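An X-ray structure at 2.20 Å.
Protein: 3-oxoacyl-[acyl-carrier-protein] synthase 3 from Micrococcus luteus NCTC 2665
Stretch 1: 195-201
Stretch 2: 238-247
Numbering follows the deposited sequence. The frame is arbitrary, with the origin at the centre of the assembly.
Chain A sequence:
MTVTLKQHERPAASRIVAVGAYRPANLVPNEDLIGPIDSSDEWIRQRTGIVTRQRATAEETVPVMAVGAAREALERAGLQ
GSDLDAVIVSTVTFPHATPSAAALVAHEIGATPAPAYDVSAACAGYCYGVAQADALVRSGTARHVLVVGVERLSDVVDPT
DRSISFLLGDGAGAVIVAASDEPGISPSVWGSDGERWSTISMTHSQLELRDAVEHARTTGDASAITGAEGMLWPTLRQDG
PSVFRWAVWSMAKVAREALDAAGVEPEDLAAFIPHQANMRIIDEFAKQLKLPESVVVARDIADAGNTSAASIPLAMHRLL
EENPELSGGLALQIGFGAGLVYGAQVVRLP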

ATOM      1  N   GLU A 195      -3.815   8.630  16.388  1.00 22.95           N
ATOM      2  CA  GLU A 195      -4.527   9.662  17.134  1.00 26.32           C
ATOM      3  C   GLU A 195      -4.232  11.011  16.491  1.00 26.99           C
ATOM      4  O   GLU A 195      -5.018  11.951  16.606  1.00 24.11           O
ATOM      5  N   ARG A 196      -3.098  11.090  15.798  1.00 24.31           N
ATOM      6  CA  ARG A 196      -2.655  12.355  15.237  1.00 28.81           C
ATOM      7  C   ARG A 196      -2.750  12.327  13.726  1.00 26.26           C
ATOM      8  O   ARG A 196      -1.971  12.989  13.029  1.00 22.16           O
ATOM      9  N   TRP A 197      -3.729  11.567  13.231  1.00 19.28           N
ATOM     10  CA  TRP A 197      -3.954  11.404  11.785  1.00 21.27           C
ATOM     11  C   TRP A 197      -4.083  12.746  11.059  1.00 22.59           C
ATOM     12  O   TRP A 197      -3.621  12.896   9.930  1.00 20.42           O
ATOM     13  N   SER A 198      -4.665  13.740  11.723  1.00 22.96           N
ATOM     14  CA  SER A 198      -4.968  14.988  11.040  1.00 29.49           C
ATOM     15  C   SER A 198      -3.813  15.989  11.028  1.00 30.37           C
ATOM     16  O   SER A 198      -3.933  17.056  10.419  1.00 30.75           O
ATOM     17  N   THR A 199      -2.700  15.650  11.676  1.00 27.00           N
ATOM     18  CA  THR A 199      -1.571  16.588  11.789  1.00 28.95           C
ATOM     19  C   THR A 199      -0.970  16.981  10.435  1.00 28.65           C
ATOM     20  O   THR A 199      -0.678  18.151  10.191  1.00 27.98           O
ATOM     21  N   ILE A 200      -0.798  15.992   9.567  1.00 26.36           N
ATOM     22  CA  ILE A 200      -0.437  16.200   8.174  1.00 25.89           C
ATOM     23  C   ILE A 200      -1.516  15.448   7.396  1.00 28.78           C
ATOM     24  O   ILE A 200      -1.697  14.252   7.598  1.00 29.24           O
ATOM     25  N   SER A 201      -2.238  16.140   6.523  1.00 27.21           N
ATOM     26  CA  SER A 201      -3.396  15.537   5.881  1.00 26.09           C
ATOM     27  C   SER A 201      -3.823  16.347   4.671  1.00 27.85           C
ATOM     28  O   SER A 201      -3.268  17.410   4.417  1.00 31.29           O
ATOM     29  N   GLN A 238      -0.422  20.939   6.594  1.00 25.97           N
ATOM     30  CA  GLN A 238       0.120  20.458   7.856  1.00 24.04           C
ATOM     31  C   GLN A 238       0.067  21.501   8.964  1.00 26.19           C
ATOM     32  O   GLN A 238       0.109  22.708   8.717  1.00 25.16           O
ATOM     33  N   ASP A 239      -0.010  21.011  10.195  1.00 28.63           N
ATOM     34  CA  ASP A 239       0.252  21.832  11.366  1.00 28.52           C
ATOM     35  C   ASP A 239       1.780  21.888  11.551  1.00 30.70           C
ATOM     36  O   ASP A 239       2.373  21.006  12.175  1.00 29.21           O
ATOM     37  N   GLY A 240       2.411  22.915  10.986  1.00 33.67           N
ATOM     38  CA  GLY A 240       3.864  23.036  10.971  1.00 31.54           C
ATOM     39  C   GLY A 240       4.553  22.883  12.318  1.00 31.88           C
ATOM     40  O   GLY A 240       5.447  22.048  12.475  1.00 32.41           O
ATOM     41  N   PRO A 241       4.149  23.692  13.301  1.00 32.41           N
ATOM     42  CA  PRO A 241       4.741  23.620  14.641  1.00 33.32           C
ATOM     43  C   PRO A 241       4.622  22.242  15.301  1.00 34.49           C
ATOM     44  O   PRO A 241       5.588  21.793  15.922  1.00 38.64           O
ATOM     45  N   SER A 242       3.476  21.580  15.179  1.00 33.53           N
ATOM     46  CA  SER A 242       3.355  20.226  15.724  1.00 35.93           C
ATOM     47  C   SER A 242       4.336  19.268  15.060  1.00 33.44           C
ATOM     48  O   SER A 242       5.001  18.477  15.737  1.00 34.67           O
ATOM     49  N   VAL A 243       4.440  19.346  13.739  1.00 29.40           N
ATOM     50  CA  VAL A 243       5.378  18.483  13.029  1.00 30.37           C
ATOM     51  C   VAL A 243       6.788  18.621  13.585  1.00 31.62           C
ATOM     52  O   VAL A 243       7.454  17.616  13.828  1.00 29.37           O
ATOM     53  N   PHE A 244       7.231  19.862  13.805  1.00 31.98           N
ATOM     54  CA  PHE A 244       8.589  20.109  14.314  1.00 26.88           C
ATOM     55  C   PHE A 244       8.827  19.464  15.682  1.00 29.53           C
ATOM     56  O   PHE A 244       9.821  18.759  15.878  1.00 31.42           O
ATOM     57  N   ARG A 245       7.927  19.712  16.631  1.00 30.27           N
ATOM     58  CA  ARG A 245       8.062  19.137  17.968  1.00 34.96           C
ATOM     59  C   ARG A 245       8.132  17.616  17.924  1.00 31.14           C
ATOM     60  O   ARG A 245       8.931  16.996  18.628  1.00 31.66           O
ATOM     61  N   TRP A 246       7.301  17.014  17.087  1.00 29.20           N
ATOM     62  CA  TRP A 246       7.285  15.555  16.956  1.00 28.42           C
ATOM     63  C   TRP A 246       8.517  15.070  16.179  1.00 27.94           C
ATOM     64  O   TRP A 246       9.271  14.206  16.639  1.00 28.24           O
ATOM     65  N   ALA A 247       8.719  15.651  15.002  1.00 29.20           N
ATOM     66  CA  ALA A 247       9.801  15.254  14.100  1.00 28.70           C
ATOM     67  C   ALA A 247      11.164  15.182  14.774  1.00 32.95           C
ATOM     68  O   ALA A 247      11.987  14.321  14.448  1.00 37.81           O
TER

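A helix that starts just after a β-bridge residue can pack its first turn against the segment paired with that residue, and this synthase offers a compact example. Gln238 forms an antiparallel, non-hydrogen-bonded bridge with Ile200, and the two side chains lie on the same face of the sheet. Gln238 is p at chi1, and its CB sits 4.1 Å from Ile200 CG1. At Asp239 the backbone makes the one hydrogen bond between the stretches: Asp239 N donates to Thr199 O at 2.9 Å, nearly linear at 169°. The t side chain of Asp239 turns to its own helix as the N-cap, OD1 accepting the capping bond from Ser242 N (3.3 Å); separately, OD2 accepts from Ser242 OG (2.6 Å). Gly240 and Pro241 take no part in the contact. Ser242, rotamer m, points toward stretch 1; while its hydroxyl donates to Asp239 OD2, its CB meets Thr199 CG2 at 4.1 Å and the edge of the Arg196 guanidinium, 3.9 Å from Arg196 NH2. One residue on, Val243 (t) supplies the apolar centre: its CG2 lies 3.7 Å from CG1 of Ile200 (m) and 4.0 Å from CG2 of Thr199 (m). Phe244 and Arg245 make no contact, whereas Trp246 (t), a turn beyond Ser242, again points toward stretch 1, its CB 4.4 Å from Arg196 NH2.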

ATOM      1  CB  GLU A 195      -4.142   9.701  18.615  1.00 30.44           C
ATOM      2  CG  GLU A 195      -4.836  10.856  19.339  1.00 43.50           C
ATOM      3  CD  GLU A 195      -4.569  10.897  20.834  1.00 54.05           C
ATOM      4  OE1 GLU A 195      -4.631   9.838  21.493  1.00 57.32           O
ATOM      5  OE2 GLU A 195      -4.300  12.000  21.352  1.00 60.84           O
ATOM      6  CB  ARG A 196      -1.240  12.687  15.728  1.00 32.39           C
ATOM      7  CG  ARG A 196      -1.176  12.786  17.263  1.00 39.48           C
ATOM      8  CD  ARG A 196       0.223  13.063  17.803  1.00 48.01           C
ATOM      9  NE  ARG A 196       0.720  14.351  17.323  1.00 59.92           N
ATOM     10  CZ  ARG A 196       1.534  15.150  18.006  1.00 65.80           C
ATOM     11  NH1 ARG A 196       1.948  14.797  19.214  1.00 67.89           N
ATOM     12  NH2 ARG A 196       1.929  16.304  17.479  1.00 67.20           N
ATOM     13  CB  TRP A 197      -5.205  10.543  11.559  1.00 19.60           C
ATOM     14  CG  TRP A 197      -5.434   9.988  10.166  1.00 20.33           C
ATOM     15  CD1 TRP A 197      -4.897   8.843   9.634  1.00 16.23           C
ATOM     16  CD2 TRP A 197      -6.337  10.504   9.165  1.00 22.60           C
ATOM     17  NE1 TRP A 197      -5.380   8.637   8.356  1.00 17.06           N
ATOM     18  CE2 TRP A 197      -6.267   9.637   8.049  1.00 20.39           C
ATOM     19  CE3 TRP A 197      -7.176  11.618   9.097  1.00 24.76           C
ATOM     20  CZ2 TRP A 197      -6.997   9.863   6.884  1.00 19.71           C
ATOM     21  CZ3 TRP A 197      -7.908  11.835   7.937  1.00 25.65           C
ATOM     22  CH2 TRP A 197      -7.811  10.962   6.848  1.00 23.79           C
ATOM     23  CB  SER A 198      -6.222  15.645  11.629  1.00 34.58           C
ATOM     24  OG  SER A 198      -5.909  16.301  12.850  1.00 41.38           O
ATOM     25  CB  THR A 199      -0.482  16.068  12.758  1.00 26.82           C
ATOM     26  OG1 THR A 199      -1.034  16.031  14.080  1.00 25.73           O
ATOM     27  CG2 THR A 199       0.740  16.993  12.762  1.00 25.00           C
ATOM     28  CB  ILE A 200       0.928  15.554   7.856  1.00 23.24           C
ATOM     29  CG1 ILE A 200       2.011  16.068   8.803  1.00 22.20           C
ATOM     30  CG2 ILE A 200       1.336  15.792   6.417  1.00 17.54           C
ATOM     31  CD1 ILE A 200       3.328  15.284   8.662  1.00 20.59           C
ATOM     32  CB  SER A 201      -4.559  15.452   6.868  1.00 25.24           C
ATOM     33  OG  SER A 201      -4.989  16.742   7.259  1.00 26.94           O
ATOM     34  CB  GLN A 238       1.564  19.989   7.681  1.00 20.85           C
ATOM     35  CG  GLN A 238       2.566  21.134   7.563  1.00 25.50           C
ATOM     36  CD  GLN A 238       4.003  20.661   7.559  1.00 26.71           C
ATOM     37  OE1 GLN A 238       4.290  19.503   7.847  1.00 23.06           O
ATOM     38  NE2 GLN A 238       4.917  21.562   7.222  1.00 31.66           N
ATOM     39  CB  ASP A 239      -0.411  21.190  12.579  1.00 31.39           C
ATOM     40  CG  ASP A 239      -0.089  21.916  13.863  1.00 39.39           C
ATOM     41  OD1 ASP A 239       0.762  22.812  13.820  1.00 41.54           O
ATOM     42  OD2 ASP A 239      -0.676  21.587  14.914  1.00 43.45           O
ATOM     43  CB  PRO A 241       3.946  24.670  15.429  1.00 32.04           C
ATOM     44  CG  PRO A 241       3.565  25.672  14.407  1.00 33.04           C
ATOM     45  CD  PRO A 241       3.233  24.838  13.173  1.00 33.24           C
ATOM     46  CB  SER A 242       1.930  19.685  15.600  1.00 34.90           C
ATOM     47  OG  SER A 242       1.059  20.445  16.403  1.00 39.47           O
ATOM     48  CB  VAL A 243       5.390  18.752  11.524  1.00 30.71           C
ATOM     49  CG1 VAL A 243       6.550  18.020  10.868  1.00 27.77           C
ATOM     50  CG2 VAL A 243       4.069  18.318  10.914  1.00 30.65           C
ATOM     51  CB  PHE A 244       8.904  21.605  14.383  1.00 27.76           C
ATOM     52  CG  PHE A 244      10.292  21.906  14.902  1.00 34.25           C
ATOM     53  CD1 PHE A 244      11.374  21.990  14.029  1.00 34.07           C
ATOM     54  CD2 PHE A 244      10.519  22.084  16.264  1.00 33.62           C
ATOM     55  CE1 PHE A 244      12.656  22.262  14.506  1.00 33.64           C
ATOM     56  CE2 PHE A 244      11.795  22.346  16.744  1.00 34.98           C
ATOM     57  CZ  PHE A 244      12.866  22.439  15.861  1.00 33.44           C
ATOM     58  CB  ARG A 245       6.925  19.587  18.890  1.00 37.88           C
ATOM     59  CG  ARG A 245       7.094  20.991  19.393  1.00 42.93           C
ATOM     60  CD  ARG A 245       6.089  21.333  20.470  1.00 41.98           C
ATOM     61  NE  ARG A 245       4.725  21.287  19.973  1.00 38.40           N
ATOM     62  CZ  ARG A 245       4.087  22.327  19.456  1.00 36.02           C
ATOM     63  NH1 ARG A 245       4.687  23.497  19.357  1.00 31.09           N
ATOM     64  NH2 ARG A 245       2.844  22.195  19.028  1.00 39.62           N
ATOM     65  CB  TRP A 246       5.968  15.124  16.280  1.00 25.80           C
ATOM     66  CG  TRP A 246       5.846  13.673  15.946  1.00 22.51           C
ATOM     67  CD1 TRP A 246       5.567  12.656  16.810  1.00 20.90           C
ATOM     68  CD2 TRP A 246       5.960  13.071  14.642  1.00 20.25           C
ATOM     69  NE1 TRP A 246       5.524  11.459  16.131  1.00 23.85           N
ATOM     70  CE2 TRP A 246       5.762  11.688  14.801  1.00 20.64           C
ATOM     71  CE3 TRP A 246       6.211  13.572  13.361  1.00 18.29           C
ATOM     72  CZ2 TRP A 246       5.811  10.800  13.734  1.00 24.72           C
ATOM     73  CZ3 TRP A 246       6.266  12.697  12.304  1.00 20.11           C
ATOM     74  CH2 TRP A 246       6.058  11.323  12.492  1.00 24.04           C
ATOM     75  CB  ALA A 247       9.871  16.209  12.918  1.00 25.07           C
TER